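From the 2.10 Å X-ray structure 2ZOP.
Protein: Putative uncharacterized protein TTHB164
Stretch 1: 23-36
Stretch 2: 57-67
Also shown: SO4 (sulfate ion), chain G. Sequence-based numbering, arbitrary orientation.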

# COMPACT_ATOMS: atom_id res chain seq x y z
N GLU A 23 -10.29 -31.33 12.73
CA GLU A 23 -10.04 -31.71 11.35
C GLU A 23 -9.79 -30.43 10.56
O GLU A 23 -10.36 -29.38 10.88
N GLY A 24 -8.94 -30.51 9.55
CA GLY A 24 -8.63 -29.34 8.76
C GLY A 24 -7.63 -28.41 9.41
O GLY A 24 -7.51 -27.25 9.01
N ARG A 25 -6.88 -28.89 10.40
CA ARG A 25 -5.90 -28.03 11.07
C ARG A 25 -4.87 -27.52 10.06
O ARG A 25 -4.28 -26.46 10.25
N GLY A 26 -4.66 -28.28 8.99
CA GLY A 26 -3.72 -27.87 7.97
C GLY A 26 -4.25 -26.67 7.19
O GLY A 26 -3.49 -25.80 6.77
N GLU A 27 -5.56 -26.63 6.99
CA GLU A 27 -6.17 -25.53 6.26
C GLU A 27 -6.21 -24.29 7.16
O GLU A 27 -6.11 -23.15 6.69
N TYR A 28 -6.37 -24.54 8.45
CA TYR A 28 -6.41 -23.50 9.47
C TYR A 28 -5.06 -22.78 9.49
O TYR A 28 -5.00 -21.55 9.57
N ARG A 29 -3.99 -23.56 9.45
CA ARG A 29 -2.63 -23.03 9.45
C ARG A 29 -2.37 -22.26 8.16
O ARG A 29 -1.76 -21.19 8.20
N ASP A 30 -2.83 -22.80 7.03
CA ASP A 30 -2.63 -22.13 5.75
C ASP A 30 -3.20 -20.72 5.82
O ASP A 30 -2.55 -19.75 5.40
N MSE A 31 -4.42 -20.61 6.34
CA MSE A 31 -5.07 -19.31 6.45
C MSE A 31 -4.36 -18.40 7.45
O MSE A 31 -4.26 -17.19 7.24
N ALA A 32 -3.89 -18.98 8.55
CA ALA A 32 -3.18 -18.22 9.57
C ALA A 32 -1.90 -17.62 8.99
O ALA A 32 -1.56 -16.47 9.28
N LEU A 33 -1.20 -18.39 8.17
CA LEU A 33 0.05 -17.92 7.56
C LEU A 33 -0.16 -16.89 6.46
O LEU A 33 0.69 -16.04 6.23
N LYS A 34 -1.30 -16.96 5.79
CA LYS A 34 -1.62 -16.04 4.71
C LYS A 34 -2.23 -14.71 5.14
O LYS A 34 -1.98 -13.68 4.52
N LEU A 35 -3.01 -14.72 6.22
CA LEU A 35 -3.68 -13.49 6.66
C LEU A 35 -2.82 -12.23 6.85
O LEU A 35 -3.17 -11.17 6.35
N PRO A 36 -1.70 -12.33 7.58
CA PRO A 36 -0.91 -11.11 7.75
C PRO A 36 -0.56 -10.49 6.40
O PRO A 36 -0.64 -9.27 6.23
N GLU A 57 -14.58 -24.64 6.07
CA GLU A 57 -14.82 -24.29 7.46
C GLU A 57 -13.57 -23.88 8.23
O GLU A 57 -13.60 -22.90 8.95
N ALA A 58 -12.47 -24.63 8.07
CA ALA A 58 -11.24 -24.31 8.78
C ALA A 58 -10.66 -22.94 8.43
O ALA A 58 -10.03 -22.30 9.28
N HIS A 59 -10.87 -22.49 7.20
CA HIS A 59 -10.37 -21.18 6.77
C HIS A 59 -11.16 -20.06 7.44
O HIS A 59 -10.59 -19.09 7.94
N LYS A 60 -12.48 -20.22 7.46
CA LYS A 60 -13.38 -19.25 8.08
C LYS A 60 -13.16 -19.21 9.59
O LYS A 60 -13.23 -18.15 10.21
N ALA A 61 -12.88 -20.37 10.18
CA ALA A 61 -12.66 -20.47 11.62
C ALA A 61 -11.52 -19.56 12.08
O ALA A 61 -11.61 -18.94 13.14
N LEU A 62 -10.46 -19.48 11.28
CA LEU A 62 -9.34 -18.61 11.63
C LEU A 62 -9.90 -17.19 11.81
O LEU A 62 -9.61 -16.51 12.79
N GLY A 63 -10.74 -16.78 10.86
CA GLY A 63 -11.33 -15.44 10.92
C GLY A 63 -12.16 -15.17 12.16
O GLY A 63 -12.02 -14.13 12.80
N ASN A 64 -13.05 -16.10 12.51
CA ASN A 64 -13.89 -15.94 13.69
C ASN A 64 -13.05 -15.99 14.96
O ASN A 64 -13.27 -15.22 15.88
N ASP A 65 -12.07 -16.90 15.01
CA ASP A 65 -11.20 -16.99 16.18
C ASP A 65 -10.47 -15.67 16.41
O ASP A 65 -10.42 -15.16 17.53
N LEU A 66 -9.89 -15.12 15.35
CA LEU A 66 -9.16 -13.87 15.47
C LEU A 66 -10.08 -12.76 15.95
O LEU A 66 -9.72 -11.99 16.83
N ALA A 67 -11.28 -12.67 15.37
CA ALA A 67 -12.21 -11.63 15.79
C ALA A 67 -12.55 -11.78 17.28
O ALA A 67 -12.71 -10.79 17.99

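Helices 25-36 and 57-67 cross at -49°, their axes approaching to 7.7 Å, and the two stretches bury 580 Å² between them. The apolar centre is Leu62 (chi1 t, chi2 m), whose side chain is a knob in the hole formed by Tyr28, Met31, Ala32 and Leu35. The distances support this: Leu62 CD2 lies 3.9 Å from Ala32 CB, Leu62 CB 4.2 Å from Met31 CB, and Leu62 CD1 3.6 Å from Leu35 CD2. Leu35 (t, p) points toward the second helix, and its CD2 also meets Leu66 CD1 at 3.7 Å, extending the apolar contact.

Tyr28 provides the reciprocal knob, sitting among Ala58, Ala61, Leu62 and Asp65. Its CA-to-CB bond points sideways, but chi1 t and chi2 of 87° bring the ring to the other helix. Leu62 CD2 covers one ring face, 3.9 Å from Tyr28 CZ, while Tyr28 CE1 lies 4.1 Å from Ala61 CB. The small Ala58 points toward the first stretch where the backbones come close, Tyr28 CA to Ala58 CA being 4.9 Å; its CB is 3.3 Å from Gly24 O.

At the polar edge, Tyr28 OH donates a hydrogen bond to Asp65 OD2 (2.6 Å), which lies near the ring plane, so one side chain packs through its ring and bonds through its hydroxyl. Asp65 has chi1 m.

His59 (chi1 m, chi2 163°) starts sideways, but its ring turns in against Glu27 and Met31. Its CD2 is 3.3 Å from Met31 CG and 2.9 Å from Glu27 O, the latter at the ring edge. Met31 SE (selenomethionine) lies 5.2 Å from the centroid of the His59 ring, 33° off the ring normal, an oblique approach. Both ring nitrogens have polar partners: a water lies 2.8 Å from His59 NE2 and donates to Asp30 OD2 at 2.7 Å, bridging the helices, while His59 ND1 donates to sulfate O2 (2.8 Å, 157°), an ion probably from the crystallisation liquor.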

# COMPACT_ATOMS: atom_id res chain seq x y z
CB GLU A 23 -11.23 -32.48 10.77
CG GLU A 23 -12.60 -31.88 11.08
CD GLU A 23 -13.75 -32.76 10.59
OE1 GLU A 23 -13.75 -33.97 10.91
OE2 GLU A 23 -14.65 -32.24 9.90
CB ARG A 25 -5.21 -28.79 12.22
CG ARG A 25 -4.32 -29.94 11.77
CD ARG A 25 -3.74 -30.68 12.98
NE ARG A 25 -2.89 -31.80 12.57
CZ ARG A 25 -2.43 -32.73 13.40
NH1 ARG A 25 -2.72 -32.70 14.70
NH2 ARG A 25 -1.68 -33.72 12.92
CB GLU A 27 -7.59 -25.92 5.82
CG GLU A 27 -7.61 -27.23 5.01
CD GLU A 27 -9.01 -27.71 4.65
OE1 GLU A 27 -9.95 -27.50 5.44
OE2 GLU A 27 -9.16 -28.31 3.57
CB TYR A 28 -6.67 -24.11 10.84
CG TYR A 28 -6.91 -23.10 11.94
CD1 TYR A 28 -8.19 -22.60 12.19
CD2 TYR A 28 -5.86 -22.66 12.75
CE1 TYR A 28 -8.42 -21.70 13.23
CE2 TYR A 28 -6.08 -21.76 13.78
CZ TYR A 28 -7.35 -21.29 14.02
OH TYR A 28 -7.56 -20.42 15.05
CB ARG A 29 -1.62 -24.19 9.59
CG ARG A 29 -0.18 -23.81 9.20
CD ARG A 29 0.82 -24.93 9.54
NE ARG A 29 2.19 -24.55 9.19
CZ ARG A 29 2.68 -24.61 7.95
NH1 ARG A 29 1.91 -25.03 6.96
NH2 ARG A 29 3.93 -24.22 7.71
CB ASP A 30 -3.30 -22.89 4.61
CG ASP A 30 -2.59 -24.18 4.27
OD1 ASP A 30 -1.37 -24.25 4.49
OD2 ASP A 30 -3.25 -25.12 3.77
CB MSE A 31 -6.54 -19.47 6.83
CG MSE A 31 -7.44 -19.38 5.62
SE MSE A 31 -7.85 -17.55 5.04
CE MSE A 31 -6.13 -16.71 4.98
CB ALA A 32 -2.83 -19.13 10.76
CB LEU A 33 0.86 -19.10 7.00
CG LEU A 33 1.33 -20.16 8.01
CD1 LEU A 33 2.36 -21.07 7.36
CD2 LEU A 33 1.93 -19.48 9.23
CB LYS A 34 -2.57 -16.75 3.72
CG LYS A 34 -3.15 -15.85 2.61
CD LYS A 34 -2.06 -15.37 1.66
CE LYS A 34 -1.55 -16.49 0.77
NZ LYS A 34 -0.43 -16.04 -0.10
CB LEU A 35 -4.51 -13.75 7.91
CG LEU A 35 -5.40 -12.57 8.32
CD1 LEU A 35 -6.28 -12.15 7.14
CD2 LEU A 35 -6.26 -12.97 9.53
CB PRO A 36 0.32 -11.59 8.51
CG PRO A 36 -0.24 -12.73 9.35
CD PRO A 36 -1.09 -13.45 8.32
CB GLU A 57 -15.50 -25.47 8.19
CG GLU A 57 -16.42 -25.03 9.32
CD GLU A 57 -15.70 -24.34 10.46
OE1 GLU A 57 -14.85 -25.00 11.09
OE2 GLU A 57 -15.97 -23.14 10.71
CB ALA A 58 -10.19 -25.41 8.51
CB HIS A 59 -10.48 -21.06 5.24
CG HIS A 59 -9.49 -21.89 4.49
ND1 HIS A 59 -9.64 -22.19 3.15
CD2 HIS A 59 -8.31 -22.44 4.86
CE1 HIS A 59 -8.59 -22.87 2.73
NE2 HIS A 59 -7.77 -23.04 3.75
CB LYS A 60 -14.83 -19.64 7.76
CG LYS A 60 -15.90 -18.68 8.27
CD LYS A 60 -15.74 -17.29 7.65
CE LYS A 60 -17.01 -16.45 7.81
NZ LYS A 60 -18.11 -16.94 6.92
CB ALA A 61 -12.37 -21.93 12.01
CB LEU A 62 -8.28 -18.64 10.51
CG LEU A 62 -6.96 -17.85 10.64
CD1 LEU A 62 -7.19 -16.37 10.35
CD2 LEU A 62 -6.37 -18.03 12.03
CB ASN A 64 -14.99 -17.01 13.71
CG ASN A 64 -16.13 -16.69 12.75
OD1 ASN A 64 -16.62 -15.56 12.71
ND2 ASN A 64 -16.56 -17.68 11.98
CB ASP A 65 -10.17 -18.11 16.00
CG ASP A 65 -10.78 -19.50 16.11
OD1 ASP A 65 -11.98 -19.60 16.45
OD2 ASP A 65 -10.06 -20.49 15.87
CB LEU A 66 -8.51 -13.50 14.13
CG LEU A 66 -7.74 -12.17 14.12
CD1 LEU A 66 -6.59 -12.22 13.13
CD2 LEU A 66 -8.69 -11.05 13.77
CB ALA A 67 -13.49 -11.69 14.95
S SO4 G . -11.76 -22.06 0.07
O1 SO4 G . -10.39 -21.61 -0.26
O2 SO4 G . -11.92 -22.16 1.54
O3 SO4 G . -12.72 -21.07 -0.44
O4 SO4 G . -11.99 -23.38 -0.55
O HOH W 1 -5.65 -24.48 2.74